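Local coordinates for protein 3-dehydroquinate dehydratase (Enterococcus faecalis, PDB 4PH6) that catalyses the cis-dehydration of 3-dehydroquinate to 3-dehydroshikimate through an imine formed with an active-site lysine, the third step of the chorismate pathway, at residues E36-Q41 with M72-Q77; L82-Q87 with F101-E106; L116-F121 with I139-C144. All blocks are in the same frame, centred on the assembly; numbering follows the deposited sequence.

Contact 1 of 3, residues E36-Q41 with M72-Q77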
loop_
_atom_site.group_PDB
_atom_site.type_symbol
_atom_site.label_atom_id
_atom_site.label_comp_id
_atom_site.label_asym_id
_atom_site.label_seq_id
_atom_site.Cartn_x
_atom_site.Cartn_y
_atom_site.Cartn_z
ATOM N N GLU A 36 17.148 24.548 7.877
ATOM C CA GLU A 36 16.524 23.265 7.576
ATOM C C GLU A 36 17.573 22.201 7.217
ATOM O O GLU A 36 17.351 21.007 7.401
ATOM C CB GLU A 36 15.498 23.420 6.453
ATOM C CG GLU A 36 14.320 24.299 6.831
ATOM C CD GLU A 36 13.172 24.231 5.837
ATOM O OE1 GLU A 36 13.208 23.375 4.924
ATOM O OE2 GLU A 36 12.223 25.036 5.971
ATOM N N ALA A 37 18.721 22.646 6.723
ATOM C CA ALA A 37 19.826 21.746 6.453
ATOM C C ALA A 37 20.376 21.238 7.775
ATOM O O ALA A 37 20.578 20.039 7.968
ATOM C CB ALA A 37 20.900 22.445 5.661
ATOM N N THR A 38 20.605 22.171 8.688
ATOM C CA THR A 38 21.079 21.815 10.014
ATOM C C THR A 38 20.068 20.903 10.708
ATOM O O THR A 38 20.464 19.911 11.322
ATOM C CB THR A 38 21.363 23.063 10.878
ATOM O OG1 THR A 38 22.509 23.751 10.351
ATOM C CG2 THR A 38 21.635 22.669 12.324
ATOM N N ALA A 39 18.781 21.215 10.566
ATOM C CA ALA A 39 17.729 20.396 11.149
ATOM C C ALA A 39 17.733 18.955 10.617
ATOM O O ALA A 39 17.395 18.033 11.365
ATOM C CB ALA A 39 16.353 21.040 10.920
ATOM N N SER A 40 18.128 18.750 9.353
ATOM C CA SER A 40 18.143 17.401 8.783
ATOM C C SER A 40 19.074 16.455 9.569
ATOM O O SER A 40 18.916 15.233 9.528
ATOM C CB SER A 40 18.547 17.428 7.302
ATOM O OG SER A 40 19.939 17.629 7.127
ATOM N N GLN A 41 20.014 17.022 10.315
ATOM C CA GLN A 41 20.979 16.220 11.062
ATOM C C GLN A 41 20.328 15.391 12.156
ATOM O O GLN A 41 20.900 14.404 12.610
ATOM C CB GLN A 41 22.065 17.106 11.679
ATOM C CG GLN A 41 22.963 17.778 10.657
ATOM C CD GLN A 41 24.079 18.576 11.297
ATOM O OE1 GLN A 41 24.790 18.070 12.159
ATOM N NE2 GLN A 41 24.238 19.834 10.880
ATOM N N MET A 72 25.873 21.822 2.313
ATOM C CA MET A 72 26.635 20.580 2.455
ATOM C C MET A 72 27.356 20.470 3.798
ATOM O O MET A 72 27.381 19.401 4.416
ATOM C CB MET A 72 27.649 20.457 1.326
ATOM C CG MET A 72 28.525 19.236 1.432
ATOM S SD MET A 72 27.585 17.788 0.969
ATOM C CE MET A 72 27.343 18.098 -0.790
ATOM N N GLU A 73 27.948 21.576 4.243
ATOM C CA GLU A 73 28.706 21.580 5.493
ATOM C C GLU A 73 27.851 21.199 6.689
ATOM O O GLU A 73 28.371 20.639 7.660
ATOM C CB GLU A 73 29.340 22.945 5.745
ATOM C CG GLU A 73 30.413 23.316 4.753
ATOM C CD GLU A 73 31.037 24.655 5.076
ATOM O OE1 GLU A 73 30.336 25.504 5.670
ATOM O OE2 GLU A 73 32.234 24.851 4.754
ATOM N N ARG A 74 26.550 21.497 6.611
ATOM C CA ARG A 74 25.601 21.219 7.696
ATOM C C ARG A 74 24.845 19.882 7.549
ATOM O O ARG A 74 23.941 19.598 8.330
ATOM C CB ARG A 74 24.571 22.362 7.798
ATOM C CG ARG A 74 25.136 23.727 8.202
ATOM C CD ARG A 74 24.231 24.880 7.743
ATOM N NE ARG A 74 24.671 26.180 8.260
ATOM C CZ ARG A 74 25.693 26.887 7.774
ATOM N NH1 ARG A 74 26.416 26.428 6.752
ATOM N NH2 ARG A 74 26.004 28.059 8.320
ATOM N N LEU A 75 25.178 19.066 6.552
ATOM C CA LEU A 75 24.335 17.897 6.271
ATOM C C LEU A 75 24.695 16.636 7.043
ATOM O O LEU A 75 24.082 15.610 6.828
ATOM C CB LEU A 75 24.344 17.577 4.778
ATOM C CG LEU A 75 23.346 18.394 3.959
ATOM C CD1 LEU A 75 23.142 17.777 2.594
ATOM C CD2 LEU A 75 22.013 18.483 4.675
ATOM N N GLY A 76 25.683 16.708 7.933
ATOM C CA GLY A 76 26.081 15.560 8.735
ATOM C C GLY A 76 26.416 14.319 7.914
ATOM O O GLY A 76 26.187 13.185 8.357
ATOM N N GLN A 77 26.923 14.568 6.704
ATOM C CA GLN A 77 27.413 13.566 5.753
ATOM C C GLN A 77 26.266 12.784 5.093
ATOM O O GLN A 77 26.465 11.672 4.604
ATOM C CB GLN A 77 28.418 12.625 6.437
ATOM C CG GLN A 77 29.358 11.855 5.499
ATOM C CD GLN A 77 30.263 12.735 4.613
ATOM O OE1 GLN A 77 30.371 13.944 4.793
ATOM N NE2 GLN A 77 30.911 12.106 3.643
HETATM O O HOH W 1 21.680 15.929 8.030
#

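Contact 2 of 3, residues L82-Q87 with F101-E106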
loop_
_atom_site.group_PDB
_atom_site.type_symbol
_atom_site.label_atom_id
_atom_site.label_comp_id
_atom_site.label_asym_id
_atom_site.label_seq_id
_atom_site.Cartn_x
_atom_site.Cartn_y
_atom_site.Cartn_z
ATOM N N LEU A 82 20.612 17.940 -5.642
ATOM C CA LEU A 82 20.189 19.265 -6.089
ATOM C C LEU A 82 19.225 19.113 -7.259
ATOM O O LEU A 82 19.468 18.339 -8.192
ATOM C CB LEU A 82 21.397 20.121 -6.483
ATOM C CG LEU A 82 22.345 20.536 -5.344
ATOM C CD1 LEU A 82 23.383 21.545 -5.821
ATOM C CD2 LEU A 82 21.581 21.106 -4.172
ATOM N N THR A 83 18.134 19.860 -7.210
ATOM C CA THR A 83 17.067 19.742 -8.201
ATOM C C THR A 83 16.524 21.099 -8.579
ATOM O O THR A 83 16.068 21.831 -7.712
ATOM C CB THR A 83 15.878 18.903 -7.652
ATOM O OG1 THR A 83 16.289 17.549 -7.419
ATOM C CG2 THR A 83 14.699 18.935 -8.601
ATOM N N PHE A 84 16.561 21.443 -9.853
ATOM C CA PHE A 84 15.739 22.553 -10.331
ATOM C C PHE A 84 14.524 21.987 -11.059
ATOM O O PHE A 84 14.621 21.627 -12.231
ATOM C CB PHE A 84 16.523 23.496 -11.259
ATOM C CG PHE A 84 15.802 24.792 -11.539
ATOM C CD1 PHE A 84 16.057 25.923 -10.775
ATOM C CD2 PHE A 84 14.854 24.874 -12.547
ATOM C CE1 PHE A 84 15.377 27.112 -11.011
ATOM C CE2 PHE A 84 14.167 26.069 -12.789
ATOM C CZ PHE A 84 14.429 27.181 -12.017
ATOM N N ARG A 85 13.390 21.857 -10.380
ATOM C CA ARG A 85 12.218 21.335 -11.078
ATOM C C ARG A 85 11.697 22.388 -12.050
ATOM O O ARG A 85 11.428 23.525 -11.655
ATOM C CB ARG A 85 11.124 20.914 -10.102
ATOM C CG ARG A 85 9.935 20.213 -10.751
ATOM C CD ARG A 85 10.336 18.916 -11.419
ATOM N NE ARG A 85 11.001 18.025 -10.478
ATOM C CZ ARG A 85 12.133 17.377 -10.734
ATOM N NH1 ARG A 85 12.723 17.497 -11.914
ATOM N NH2 ARG A 85 12.657 16.584 -9.816
ATOM N N THR A 86 11.572 22.028 -13.318
ATOM C CA THR A 86 11.094 23.001 -14.298
ATOM C C THR A 86 9.584 23.146 -14.181
ATOM O O THR A 86 8.888 22.215 -13.769
ATOM C CB THR A 86 11.448 22.615 -15.740
ATOM O OG1 THR A 86 10.675 21.474 -16.129
ATOM C CG2 THR A 86 12.933 22.295 -15.851
ATOM N N GLN A 87 9.091 24.310 -14.578
ATOM C CA GLN A 87 7.687 24.671 -14.431
ATOM C C GLN A 87 6.731 23.665 -15.079
ATOM O O GLN A 87 5.676 23.381 -14.527
ATOM C CB GLN A 87 7.454 26.068 -15.016
ATOM C CG GLN A 87 6.172 26.747 -14.564
ATOM C CD GLN A 87 6.107 28.216 -14.983
ATOM O OE1 GLN A 87 6.645 28.602 -16.027
ATOM N NE2 GLN A 87 5.451 29.038 -14.166
ATOM N N PHE A 101 20.399 25.046 -17.994
ATOM C CA PHE A 101 21.665 24.342 -18.180
ATOM C C PHE A 101 22.879 25.127 -17.673
ATOM O O PHE A 101 23.850 24.525 -17.209
ATOM C CB PHE A 101 21.843 23.971 -19.653
ATOM C CG PHE A 101 20.969 22.836 -20.076
ATOM C CD1 PHE A 101 21.276 21.543 -19.708
ATOM C CD2 PHE A 101 19.821 23.062 -20.817
ATOM C CE1 PHE A 101 20.477 20.497 -20.090
ATOM C CE2 PHE A 101 19.023 22.023 -21.200
ATOM C CZ PHE A 101 19.349 20.734 -20.839
ATOM N N ALA A 102 22.827 26.452 -17.743
ATOM C CA ALA A 102 23.939 27.276 -17.254
ATOM C C ALA A 102 24.122 27.146 -15.730
ATOM O O ALA A 102 25.255 27.062 -15.228
ATOM C CB ALA A 102 23.722 28.731 -17.642
ATOM N N LEU A 103 23.003 27.117 -15.006
ATOM C CA LEU A 103 23.008 26.946 -13.549
ATOM C C LEU A 103 23.632 25.618 -13.139
ATOM O O LEU A 103 24.488 25.566 -12.254
ATOM C CB LEU A 103 21.591 27.025 -12.989
ATOM C CG LEU A 103 21.422 26.811 -11.475
ATOM C CD1 LEU A 103 22.480 27.533 -10.645
ATOM C CD2 LEU A 103 20.029 27.241 -11.033
ATOM N N TYR A 104 23.175 24.547 -13.776
ATOM C CA TYR A 104 23.677 23.213 -13.486
ATOM C C TYR A 104 25.174 23.080 -13.804
ATOM O O TYR A 104 25.927 22.511 -13.009
ATOM C CB TYR A 104 22.875 22.168 -14.269
ATOM C CG TYR A 104 21.576 21.729 -13.610
ATOM C CD1 TYR A 104 21.235 22.146 -12.325
ATOM C CD2 TYR A 104 20.708 20.864 -14.266
ATOM C CE1 TYR A 104 20.057 21.720 -11.724
ATOM C CE2 TYR A 104 19.538 20.439 -13.681
ATOM C CZ TYR A 104 19.215 20.860 -12.410
ATOM O OH TYR A 104 18.036 20.422 -11.838
ATOM N N HIS A 105 25.601 23.596 -14.957
ATOM C CA HIS A 105 27.014 23.572 -15.332
ATOM C C HIS A 105 27.858 24.269 -14.256
ATOM O O HIS A 105 28.923 23.773 -13.883
ATOM C CB HIS A 105 27.243 24.227 -16.704
ATOM C CG HIS A 105 27.154 23.282 -17.864
ATOM N ND1 HIS A 105 27.994 22.192 -18.013
ATOM C CD2 HIS A 105 26.348 23.278 -18.956
ATOM C CE1 HIS A 105 27.687 21.549 -19.125
ATOM N NE2 HIS A 105 26.700 22.189 -19.720
ATOM N N GLU A 106 27.366 25.395 -13.741
ATOM C CA GLU A 106 28.062 26.119 -12.682
ATOM C C GLU A 106 28.146 25.359 -11.356
ATOM O O GLU A 106 29.189 25.363 -10.702
ATOM C CB GLU A 106 27.401 27.474 -12.430
ATOM C CG GLU A 106 27.889 28.549 -13.367
ATOM C CD GLU A 106 29.405 28.673 -13.372
ATOM O OE1 GLU A 106 30.036 28.155 -14.321
ATOM O OE2 GLU A 106 29.965 29.292 -12.440
HETATM O O HOH W 2 15.649 18.902 -13.317
#

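Contact 3 of 3, residues L116-F121 with I139-C144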
loop_
_atom_site.group_PDB
_atom_site.type_symbol
_atom_site.label_atom_id
_atom_site.label_comp_id
_atom_site.label_asym_id
_atom_site.label_seq_id
_atom_site.Cartn_x
_atom_site.Cartn_y
_atom_site.Cartn_z
ATOM N N LEU A 116 22.659 14.821 -9.051
ATOM C CA LEU A 116 22.086 15.895 -9.849
ATOM C C LEU A 116 20.831 15.393 -10.545
ATOM O O LEU A 116 20.851 14.358 -11.223
ATOM C CB LEU A 116 23.107 16.425 -10.879
ATOM C CG LEU A 116 22.710 17.581 -11.811
ATOM C CD1 LEU A 116 22.112 18.758 -11.038
ATOM C CD2 LEU A 116 23.902 18.035 -12.677
ATOM N N ASP A 117 19.746 16.132 -10.348
ATOM C CA ASP A 117 18.475 15.870 -10.989
ATOM C C ASP A 117 18.412 16.536 -12.378
ATOM O O ASP A 117 18.580 17.748 -12.507
ATOM C CB ASP A 117 17.325 16.374 -10.097
ATOM C CG ASP A 117 15.949 16.164 -10.724
ATOM O OD1 ASP A 117 15.651 16.847 -11.723
ATOM O OD2 ASP A 117 15.148 15.361 -10.192
ATOM N N ILE A 118 18.151 15.735 -13.407
ATOM C CA ILE A 118 18.007 16.239 -14.766
ATOM C C ILE A 118 16.754 15.643 -15.410
ATOM O O ILE A 118 16.584 14.432 -15.462
ATOM C CB ILE A 118 19.229 15.908 -15.634
ATOM C CG1 ILE A 118 20.497 16.511 -15.020
ATOM C CG2 ILE A 118 19.025 16.403 -17.087
ATOM C CD1 ILE A 118 21.763 16.148 -15.753
ATOM N N GLU A 119 15.868 16.501 -15.886
ATOM C CA GLU A 119 14.638 16.023 -16.493
ATOM C C GLU A 119 14.899 15.356 -17.844
ATOM O O GLU A 119 15.567 15.917 -18.711
ATOM C CB GLU A 119 13.646 17.170 -16.616
ATOM C CG GLU A 119 13.250 17.691 -15.251
ATOM C CD GLU A 119 12.325 18.883 -15.288
ATOM O OE1 GLU A 119 11.988 19.371 -16.389
ATOM O OE2 GLU A 119 11.944 19.343 -14.193
ATOM N N LEU A 120 14.386 14.134 -17.976
ATOM C CA LEU A 120 14.479 13.358 -19.206
ATOM C C LEU A 120 14.195 14.197 -20.448
ATOM O O LEU A 120 14.891 14.073 -21.453
ATOM C CB LEU A 120 13.510 12.165 -19.151
ATOM C CG LEU A 120 13.240 11.358 -20.433
ATOM C CD1 LEU A 120 14.488 10.599 -20.906
ATOM C CD2 LEU A 120 12.058 10.398 -20.262
ATOM N N PHE A 121 13.171 15.037 -20.386
ATOM C CA PHE A 121 12.654 15.762 -21.542
ATOM C C PHE A 121 13.348 17.087 -21.888
ATOM O O PHE A 121 13.036 17.673 -22.842
ATOM C CB PHE A 121 11.128 15.969 -21.492
ATOM C CG PHE A 121 10.344 14.709 -21.652
ATOM C CD1 PHE A 121 9.355 14.401 -20.799
ATOM C CD2 PHE A 121 10.634 13.828 -22.623
ATOM C CE1 PHE A 121 8.650 13.244 -20.911
ATOM C CE2 PHE A 121 9.937 12.653 -22.735
ATOM C CZ PHE A 121 8.938 12.359 -21.881
ATOM N N ILE A 139 29.602 13.216 -9.587
ATOM C CA ILE A 139 28.202 13.399 -9.253
ATOM C C ILE A 139 27.323 12.303 -9.864
ATOM O O ILE A 139 27.418 12.038 -11.067
ATOM C CB ILE A 139 27.701 14.760 -9.738
ATOM C CG1 ILE A 139 28.611 15.871 -9.195
ATOM C CG2 ILE A 139 26.267 14.952 -9.323
ATOM C CD1 ILE A 139 28.445 17.196 -9.901
ATOM N N LYS A 140 26.478 11.669 -9.047
ATOM C CA LYS A 140 25.498 10.696 -9.541
ATOM C C LYS A 140 24.343 11.395 -10.240
ATOM O O LYS A 140 23.841 12.418 -9.773
ATOM C CB LYS A 140 24.932 9.829 -8.402
ATOM C CG LYS A 140 25.963 9.100 -7.558
ATOM C CD LYS A 140 26.787 8.136 -8.392
ATOM C CE LYS A 140 27.847 7.460 -7.519
ATOM N NZ LYS A 140 28.842 6.719 -8.349
ATOM N N ILE A 141 23.899 10.825 -11.351
ATOM C CA ILE A 141 22.841 11.445 -12.132
ATOM C C ILE A 141 21.461 10.836 -11.889
ATOM O O ILE A 141 21.274 9.619 -11.984
ATOM C CB ILE A 141 23.154 11.366 -13.621
ATOM C CG1 ILE A 141 24.447 12.129 -13.900
ATOM C CG2 ILE A 141 21.998 11.949 -14.423
ATOM C CD1 ILE A 141 24.394 13.586 -13.472
ATOM N N VAL A 142 20.493 11.691 -11.579
ATOM C CA VAL A 142 19.103 11.246 -11.508
ATOM C C VAL A 142 18.333 11.855 -12.668
ATOM O O VAL A 142 18.013 13.038 -12.634
ATOM C CB VAL A 142 18.405 11.636 -10.177
ATOM C CG1 VAL A 142 16.971 11.119 -10.167
ATOM C CG2 VAL A 142 19.171 11.097 -8.978
ATOM N N LEU A 143 18.065 11.053 -13.700
ATOM C CA LEU A 143 17.164 11.480 -14.770
ATOM C C LEU A 143 15.756 11.264 -14.263
ATOM O O LEU A 143 15.510 10.359 -13.474
ATOM C CB LEU A 143 17.398 10.714 -16.079
ATOM C CG LEU A 143 18.716 11.011 -16.807
ATOM C CD1 LEU A 143 18.650 10.602 -18.277
ATOM C CD2 LEU A 143 19.147 12.471 -16.665
ATOM N N CYS A 144 14.828 12.103 -14.696
ATOM C CA CYS A 144 13.526 12.101 -14.074
ATOM C C CYS A 144 12.445 12.704 -14.935
ATOM O O CYS A 144 12.702 13.534 -15.815
ATOM C CB CYS A 144 13.597 12.854 -12.761
ATOM S SG CYS A 144 14.155 14.516 -13.030
HETATM O O HOH W 3 11.396 14.888 -18.049
#

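Contact 1 of 3, residues E36-Q41 with M72-Q77
Two consecutive helices in the outer layer of a (beta/alpha)8 barrel meet near their C-terminal ends: helix 30-40, and the turn that leaves helix 61-73. Arg74 CG stands anti to the carbonyl carbon, and its chain runs extended to NE, crossing Thr38 obliquely. CB, CG and CD pass the Thr38 hydroxyl in turn, with CD coming to 3.3 Å from Thr38 OG1; OG1 lies at the NE edge of the guanidinium, near its plane. A long flexible chain suits this border with solvent: its aliphatic part packs while NH1 bonds back to Gln70 O, a backbone carbonyl of the helix just left. On the side facing the barrel, small Ala37 admits the Leu75 branch, with CB 4.2 Å from Leu75 CD2; deeper, Leu75 and Ser40 both reach Val48. Gln41 extends over the turn and gives Arg74 O a short but bent, weak hydrogen bond from NE2 (117°). Gly76 ends the helical path with a positive phi, which favours glycine, and its bareness lets Gln41 CG lie close. Ser40 OG donates to a lone pair of Ala37 O at 2.6 Å and accepts from a water, which also donates to Leu75 O at 2.7 Å.

Contact 2 of 3, residues L82-Q87 with F101-E106
The Tyr104 ring receives Phe84 N at its edge, near its plane, and meets the ring of Tyr100 with planes at about 60°. Phe84 stacks its own ring on Phe95, while Leu103 CD2 approaches Phe84 CD1 obliquely at 4.2 Å. The Arg85 guanidinium has Thr83 CG2 over one face, 3.3 Å from the plane and nearer its border than its centre. Strand 80-83 and helix 97-110 belong to the beta-alpha-beta unit completed by strand 115-119, and Tyr104 reaches from the helix to the point where the first strand ends. There its hydroxyl accepts a nearly straight hydrogen bond from Phe84 N (2.7 Å to Tyr104 OH, 165°) and makes a weak one with Asp117 O, so one phenol links the backbones of two neighbouring strands. Tyrosine suits the place: its ring packs among apolar groups, with Phe84 CB 3.9 Å from Tyr104 CZ, while its tip serves buried polar atoms. Phe84 starts toward the helix at CB, but with CG anti to the backbone N its ring turns aside; Thr83 points the other way and hydrogen-bonds to Glu49, a predicted substrate-binding residue. A water lies 3.2 Å from Tyr104 OH and within hydrogen-bonding distance of Phe84 O.

Contact 3 of 3, residues L116-F121 with I139-C144
Five backbone hydrogen bonds join strands 115-119 and 140-147, neighbours in the parallel barrel sheet. Leu116 N donates almost along the C=O axis of Lys140 (2.8 Å to Lys140 O), and Leu116 O accepts Val142 N from above its carbonyl plane. Ile118 N meets Val142 O in the plane at 169°, but the return bond from Cys144 N to Ile118 O is weak. Leu120 N closes the series on Cys144 O, which also accepts from a water bound to Phe121 N. Residues alternate between two faces. Leu116, Ile118, Ile141 and Leu143 point to the helical layer, where branched and leucine side chains pack against one another and the helices: Ile118 and Leu143 lie side by side, Ile118 CB 3.6 Å from Leu143 CD2, and Leu116 CB sits 3.8 Å from Ile139 CG2. Helix 124-136 packs on Ile118, helix 97-110 on Leu116 and helix 154-166 on Leu143. Asp117 and Val142 point into the barrel. With CG anti to the backbone N, Asp117 turns its carboxylate across to Cys144, whose SG occupies the crowded position between N and carbonyl carbon (chi1 58°) and lies 3.1 Å from Asp117 OD1 and equally far from OD2. Farther out, Arg85, predicted to bind substrate, forms salt bridges with Asp117 OD2 and Glu119 OE2, and Glu119 OE1 bonds to Thr86. Arginine should favour the ionised form of Asp117, though nearby Glu89 leaves Glu119 less certain; a thiol beside the carboxylate is probably held neutral, close to the predicted Schiff-base lysine, Lys173.

How the contacts relate
The three contacts follow one another along the chain and run from surface to core. Contact 1 is partly exposed, joins helix 30-40 to the end of helix 61-73, and touches neither of the others. Contacts 2 and 3 are buried, their centres about 10 Å apart, and share the barrel sheet through adjacent strands 80-83 and 115-119. Contact 2 ties a strand end to a helix by one phenol; contact 3 ties strand to strand by regular backbone bonding. They meet inside the barrel, where Arg85 of contact 2 pairs with acids of contact 3. Chemistry follows place: side-chain-to-backbone bonds and an arginine stem at the surface, a phenol between layers, backbone pairing and buried charge within.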